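Local coordinates for DsbA family protein (Salmonella typhimurium, PDB 7JVE) that acts as a trimeric thioredoxin-like enzyme of the DsbA family with both thiol oxidase and disulfide isomerase activities, at residues 56-59 and 60-63; 42-45 and 46-50. One frame throughout, in Å; residues are numbered along the deposited sequence.

Contact 1: 56-59 and 60-63; sequences QAYV and QLAL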
ATOM      1  N   GLN A  56      -4.724  -0.083  24.578  1.00 27.14           N
ATOM      2  CA  GLN A  56      -5.082   0.359  25.915  1.00 27.31           C
ATOM      3  C   GLN A  56      -6.158   1.436  25.875  1.00 26.88           C
ATOM      4  O   GLN A  56      -7.103   1.410  26.676  1.00 27.97           O
ATOM      5  CB  GLN A  56      -3.837   0.860  26.637  1.00 26.56           C
ATOM      6  CG  GLN A  56      -2.965  -0.281  27.185  1.00 32.27           C
ATOM      7  CD  GLN A  56      -1.551   0.176  27.575  1.00 43.45           C
ATOM      8  OE1 GLN A  56      -1.117   1.276  27.211  1.00 44.98           O
ATOM      9  NE2 GLN A  56      -0.833  -0.669  28.328  1.00 43.55           N
ATOM     10  N   ALA A  57      -6.048   2.381  24.938  1.00 24.74           N
ATOM     11  CA  ALA A  57      -7.020   3.472  24.889  1.00 27.50           C
ATOM     12  C   ALA A  57      -8.385   2.973  24.440  1.00 26.07           C
ATOM     13  O   ALA A  57      -9.409   3.455  24.933  1.00 25.85           O
ATOM     14  CB  ALA A  57      -6.532   4.582  23.961  1.00 27.36           C
ATOM     15  N   TYR A  58      -8.413   2.029  23.487  1.00 24.50           N
ATOM     16  CA  TYR A  58      -9.671   1.403  23.077  1.00 26.63           C
ATOM     17  C   TYR A  58     -10.306   0.627  24.223  1.00 27.50           C
ATOM     18  O   TYR A  58     -11.533   0.653  24.393  1.00 25.97           O
ATOM     19  CB  TYR A  58      -9.452   0.463  21.884  1.00 24.68           C
ATOM     20  CG  TYR A  58      -9.530   1.128  20.531  1.00 23.99           C
ATOM     21  CD1 TYR A  58     -10.621   1.936  20.185  1.00 22.85           C
ATOM     22  CD2 TYR A  58      -8.529   0.923  19.579  1.00 22.19           C
ATOM     23  CE1 TYR A  58     -10.707   2.535  18.942  1.00 22.31           C
ATOM     24  CE2 TYR A  58      -8.607   1.519  18.336  1.00 21.46           C
ATOM     25  CZ  TYR A  58      -9.683   2.318  18.025  1.00 22.12           C
ATOM     26  OH  TYR A  58      -9.734   2.906  16.794  1.00 24.18           O
ATOM     27  N   VAL A  59      -9.488  -0.084  25.008  1.00 24.20           N
ATOM     28  CA  VAL A  59     -10.020  -0.823  26.145  1.00 25.02           C
ATOM     29  C   VAL A  59     -10.703   0.128  27.126  1.00 29.57           C
ATOM     30  O   VAL A  59     -11.803  -0.152  27.626  1.00 27.92           O
ATOM     31  CB  VAL A  59      -8.908  -1.643  26.827  1.00 27.14           C
ATOM     32  CG1 VAL A  59      -9.365  -2.075  28.213  1.00 30.52           C
ATOM     33  CG2 VAL A  59      -8.538  -2.864  25.974  1.00 25.82           C
ATOM     34  N   GLN A  60     -10.074   1.274  27.405  1.00 27.30           N
ATOM     35  CA  GLN A  60     -10.701   2.258  28.280  1.00 27.85           C
ATOM     36  C   GLN A  60     -12.050   2.697  27.730  1.00 28.74           C
ATOM     37  O   GLN A  60     -13.003   2.877  28.493  1.00 27.18           O
ATOM     38  CB  GLN A  60      -9.785   3.471  28.473  1.00 28.67           C
ATOM     39  CG  GLN A  60      -8.600   3.204  29.373  1.00 29.86           C
ATOM     40  CD  GLN A  60      -9.051   2.879  30.790  1.00 40.39           C
ATOM     41  OE1 GLN A  60      -9.751   3.669  31.429  1.00 44.77           O
ATOM     42  NE2 GLN A  60      -8.689   1.694  31.271  1.00 38.09           N
ATOM     43  N   LEU A  61     -12.140   2.903  26.406  1.00 26.22           N
ATOM     44  CA  LEU A  61     -13.406   3.321  25.803  1.00 26.74           C
ATOM     45  C   LEU A  61     -14.466   2.235  25.944  1.00 26.69           C
ATOM     46  O   LEU A  61     -15.626   2.533  26.264  1.00 26.67           O
ATOM     47  CB  LEU A  61     -13.197   3.684  24.333  1.00 24.01           C
ATOM     48  CG  LEU A  61     -12.350   4.938  24.079  1.00 25.70           C
ATOM     49  CD1 LEU A  61     -12.103   5.147  22.582  1.00 25.55           C
ATOM     50  CD2 LEU A  61     -13.037   6.162  24.692  1.00 24.86           C
ATOM     51  N   ALA A  62     -14.076   0.965  25.728  1.00 25.19           N
ATOM     52  CA  ALA A  62     -14.991  -0.161  25.927  1.00 24.87           C
ATOM     53  C   ALA A  62     -15.528  -0.203  27.351  1.00 29.26           C
ATOM     54  O   ALA A  62     -16.730  -0.411  27.563  1.00 27.69           O
ATOM     55  CB  ALA A  62     -14.295  -1.476  25.602  1.00 24.53           C
ATOM     56  N   LEU A  63     -14.656  -0.006  28.344  1.00 27.87           N
ATOM     57  CA  LEU A  63     -15.128   0.003  29.724  1.00 30.38           C
ATOM     58  C   LEU A  63     -16.077   1.164  29.968  1.00 30.01           C
ATOM     59  O   LEU A  63     -17.076   1.012  30.678  1.00 35.29           O
ATOM     60  CB  LEU A  63     -13.951   0.052  30.697  1.00 30.40           C
ATOM     61  CG  LEU A  63     -13.095  -1.216  30.646  1.00 35.56           C
ATOM     62  CD1 LEU A  63     -11.782  -1.042  31.424  1.00 40.74           C
ATOM     63  CD2 LEU A  63     -13.881  -2.438  31.130  1.00 36.76           C
TER
HETATM   64  O   HOH W   1      -6.620   0.217  29.242  1.00 36.86           O
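V59 sets its CG1 methyl anti to the backbone N (chi1 164°), beside the carbonyl carbon and leaning along the helix toward L63, whose own CG stands anti to the carbonyl carbon (chi1 -66°). The two side chains run side by side in the same direction, and V59 CG1 meets L63 CD1 at 4.1 Å, a loose apolar i to i+4 touch. L63 CG also lies 3.5 Å from V59 O, the same oxygen that accepts the L63 amide hydrogen. Both side chains pack against V230 from a loop of the same chain.

On another side of the helix L61, three residues after Y58, brings its CD1 to the tyrosine. L61 CD1 approaches Y58 CD1 at 4.3 Å, oblique to the ring. The tyrosine has further partners: its ring meets F213, while its OH hydrogen-bonds to D212 O and to K162 NZ of the second subunit, so a single phenol links the helix to a loop of its own subunit and to another copy of the protein.

Four consecutive amides, from Q60 to L63, close regular helical bonds; the last pair, V59 O and L63 N, is 2.9 Å apart. On the more polar flank the carbonyl of Q56 does double duty. It accepts the Q60 N-H and also a hydrogen bond from a water, Q56 O to water oxygen 2.9 Å, and that water in turn accepts a long bond from Q60 NE2 at 3.3 Å. A bend at chi2 (-64°) turns the Q60 amide toward this water.

Apolar contacts thus dominate on the V59/L63 and Y58/L61 sides; Q60 shares the V230 loop, and the water ties its amide to the Q56 carbonyl, giving that oxygen a second donor.

Contact 2: 42-45 and 46-50; sequences ASET and LHQRQ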
ATOM      1  N   ALA A  42      14.379   2.237  15.688  1.00 32.59           N
ATOM      2  CA  ALA A  42      13.492   3.221  16.307  1.00 30.35           C
ATOM      3  C   ALA A  42      12.070   3.106  15.759  1.00 32.16           C
ATOM      4  O   ALA A  42      11.098   3.171  16.520  1.00 29.21           O
ATOM      5  CB  ALA A  42      14.031   4.633  16.089  1.00 28.74           C
ATOM      6  N   SER A  43      11.931   2.949  14.434  1.00 30.60           N
ATOM      7  CA  SER A  43      10.601   2.856  13.831  1.00 29.39           C
ATOM      8  C   SER A  43       9.861   1.618  14.320  1.00 29.98           C
ATOM      9  O   SER A  43       8.655   1.673  14.595  1.00 28.34           O
ATOM     10  CB  SER A  43      10.695   2.851  12.299  1.00 29.21           C
ATOM     11  OG  SER A  43      11.139   4.112  11.804  1.00 33.85           O
ATOM     12  N   GLU A  44      10.572   0.494  14.456  1.00 30.23           N
ATOM     13  CA  GLU A  44       9.943  -0.699  15.002  1.00 29.89           C
ATOM     14  C   GLU A  44       9.468  -0.465  16.436  1.00 32.50           C
ATOM     15  O   GLU A  44       8.326  -0.796  16.787  1.00 33.63           O
ATOM     16  CB  GLU A  44      10.912  -1.872  14.933  1.00 30.99           C
ATOM     17  CG  GLU A  44      10.388  -3.133  15.597  1.00 31.85           C
ATOM     18  CD  GLU A  44       9.100  -3.652  14.966  1.00 35.94           C
ATOM     19  OE1 GLU A  44       8.865  -3.424  13.749  1.00 32.33           O
ATOM     20  OE2 GLU A  44       8.326  -4.302  15.703  1.00 36.72           O
ATOM     21  N   THR A  45      10.333   0.108  17.283  1.00 30.94           N
ATOM     22  CA  THR A  45       9.916   0.451  18.641  1.00 30.73           C
ATOM     23  C   THR A  45       8.706   1.388  18.626  1.00 30.76           C
ATOM     24  O   THR A  45       7.742   1.192  19.380  1.00 27.53           O
ATOM     25  CB  THR A  45      11.087   1.078  19.402  1.00 32.04           C
ATOM     26  OG1 THR A  45      12.159   0.141  19.475  1.00 34.83           O
ATOM     27  CG2 THR A  45      10.695   1.469  20.833  1.00 31.45           C
ATOM     28  N   LEU A  46       8.734   2.410  17.770  1.00 30.42           N
ATOM     29  CA  LEU A  46       7.622   3.353  17.724  1.00 28.27           C
ATOM     30  C   LEU A  46       6.299   2.624  17.502  1.00 29.57           C
ATOM     31  O   LEU A  46       5.353   2.775  18.279  1.00 27.66           O
ATOM     32  CB  LEU A  46       7.852   4.380  16.617  1.00 27.95           C
ATOM     33  CG  LEU A  46       6.797   5.479  16.558  1.00 30.31           C
ATOM     34  CD1 LEU A  46       6.994   6.440  17.733  1.00 28.36           C
ATOM     35  CD2 LEU A  46       6.874   6.196  15.238  1.00 29.82           C
ATOM     36  N   HIS A  47       6.226   1.813  16.448  1.00 27.95           N
ATOM     37  CA  HIS A  47       4.950   1.224  16.074  1.00 28.31           C
ATOM     38  C   HIS A  47       4.542   0.125  17.044  1.00 28.58           C
ATOM     39  O   HIS A  47       3.356  -0.000  17.380  1.00 25.84           O
ATOM     40  CB  HIS A  47       5.031   0.755  14.625  1.00 26.58           C
ATOM     41  CG  HIS A  47       5.041   1.897  13.663  1.00 26.42           C
ATOM     42  ND1 HIS A  47       3.897   2.584  13.318  1.00 30.88           N
ATOM     43  CD2 HIS A  47       6.062   2.546  13.057  1.00 27.67           C
ATOM     44  CE1 HIS A  47       4.206   3.580  12.505  1.00 29.87           C
ATOM     45  NE2 HIS A  47       5.516   3.589  12.342  1.00 29.15           N
ATOM     46  N   GLN A  48       5.509  -0.622  17.562  1.00 28.47           N
ATOM     47  CA  GLN A  48       5.204  -1.578  18.613  1.00 32.45           C
ATOM     48  C   GLN A  48       4.585  -0.879  19.831  1.00 33.08           C
ATOM     49  O   GLN A  48       3.641  -1.398  20.442  1.00 33.35           O
ATOM     50  CB  GLN A  48       6.490  -2.354  18.921  1.00 34.76           C
ATOM     51  CG  GLN A  48       6.471  -3.395  19.998  1.00 47.37           C
ATOM     52  CD  GLN A  48       7.815  -4.148  20.062  1.00 62.23           C
ATOM     53  OE1 GLN A  48       8.694  -3.941  19.212  1.00 60.56           O
ATOM     54  NE2 GLN A  48       8.051  -4.836  21.180  1.00 70.65           N
ATOM     55  N   ARG A  49       5.024   0.344  20.147  1.00 30.89           N
ATOM     56  CA  ARG A  49       4.447   1.010  21.319  1.00 30.56           C
ATOM     57  C   ARG A  49       3.147   1.746  21.010  1.00 32.41           C
ATOM     58  O   ARG A  49       2.301   1.891  21.901  1.00 30.04           O
ATOM     59  CB  ARG A  49       5.453   1.970  21.932  1.00 30.37           C
ATOM     60  CG  ARG A  49       6.603   1.242  22.598  1.00 32.49           C
ATOM     61  CD  ARG A  49       7.566   2.219  23.208  1.00 33.26           C
ATOM     62  NE  ARG A  49       8.720   1.527  23.763  1.00 34.28           N
ATOM     63  CZ  ARG A  49       9.837   2.136  24.144  1.00 37.16           C
ATOM     64  NH1 ARG A  49       9.946   3.463  24.023  1.00 34.75           N
ATOM     65  NH2 ARG A  49      10.854   1.415  24.619  1.00 42.74           N
ATOM     66  N   GLN A  50       2.973   2.244  19.783  1.00 30.48           N
ATOM     67  CA  GLN A  50       1.697   2.865  19.442  1.00 31.39           C
ATOM     68  C   GLN A  50       0.587   1.826  19.359  1.00 29.79           C
ATOM     69  O   GLN A  50      -0.562   2.126  19.704  1.00 30.77           O
ATOM     70  CB  GLN A  50       1.833   3.671  18.148  1.00 29.84           C
ATOM     71  CG  GLN A  50       2.781   4.858  18.368  1.00 36.25           C
ATOM     72  CD  GLN A  50       3.007   5.718  17.137  1.00 50.16           C
ATOM     73  OE1 GLN A  50       3.276   6.931  17.256  1.00 47.86           O
ATOM     74  NE2 GLN A  50       2.933   5.095  15.940  1.00 38.27           N
TER
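T45 lays its CG2 methyl over one face of the R49 guanidinium, with CG2 and R49 CZ 3.5 Å apart and the methyl above the centre of the flat group. The two side chains run side by side, pointing the same way; T45 CG2 is anti to the backbone N (chi1 -61° for OG1), while the arginine chain is extended from CG to NE. Next to them, E44 and Q48 meet at an angle, carboxylate and amide planes 51° apart. Their nearest atoms, E44 OE2 and Q48 OE1 at 3.5 Å, are both oxygens as modelled, so this is proximity without a bond. The H47 ring presents its edge to the preceding turn: S43 O lies near the ring plane at that edge, 3.1 Å from H47 CD2.

Behind these side chains the helical amides of L46 to R49 bind the carbonyls of A42 to T45, the first of them, L46 N to A42 O, at 2.8 Å.

The polar ends are positioned mainly by the second subunit. R49 NH1 donates to its E34 O, E44 OE1 forms a salt bridge with its R127, and H47 NE2 is hydrogen-bonded to its S125 O. T45 OG1 reaches both A41 O within its own helix and A33 O of the second subunit. Q50 packs on W96 of that subunit, which lies between the redox cysteines C94 and C97 in sequence.

This is an i to i+4 arrangement on a long helix whose side chains form an intersubunit interface, here part of the trimeric assembly of a thioredoxin-fold enzyme.

Contacts 1 and 2 lie in series on the single helix 37-64, their centres 20 Å apart and their nearest atoms about 6 Å apart, so they do not touch. Contact 2 comes first in the chain and sits farther out, its centre about 22 Å from the centre of the chain against 12 Å for contact 1. The two parts of the helix meet different neighbours: 42-50 is within reach of the second subunit at every residue, whereas 56-63 packs largely on loops of its own chain, with Y58 alone meeting another copy. Contact 2 adjoins the CxxC region of the second subunit, since Q50 packs on its W96, which lies between C94 and C97 in sequence.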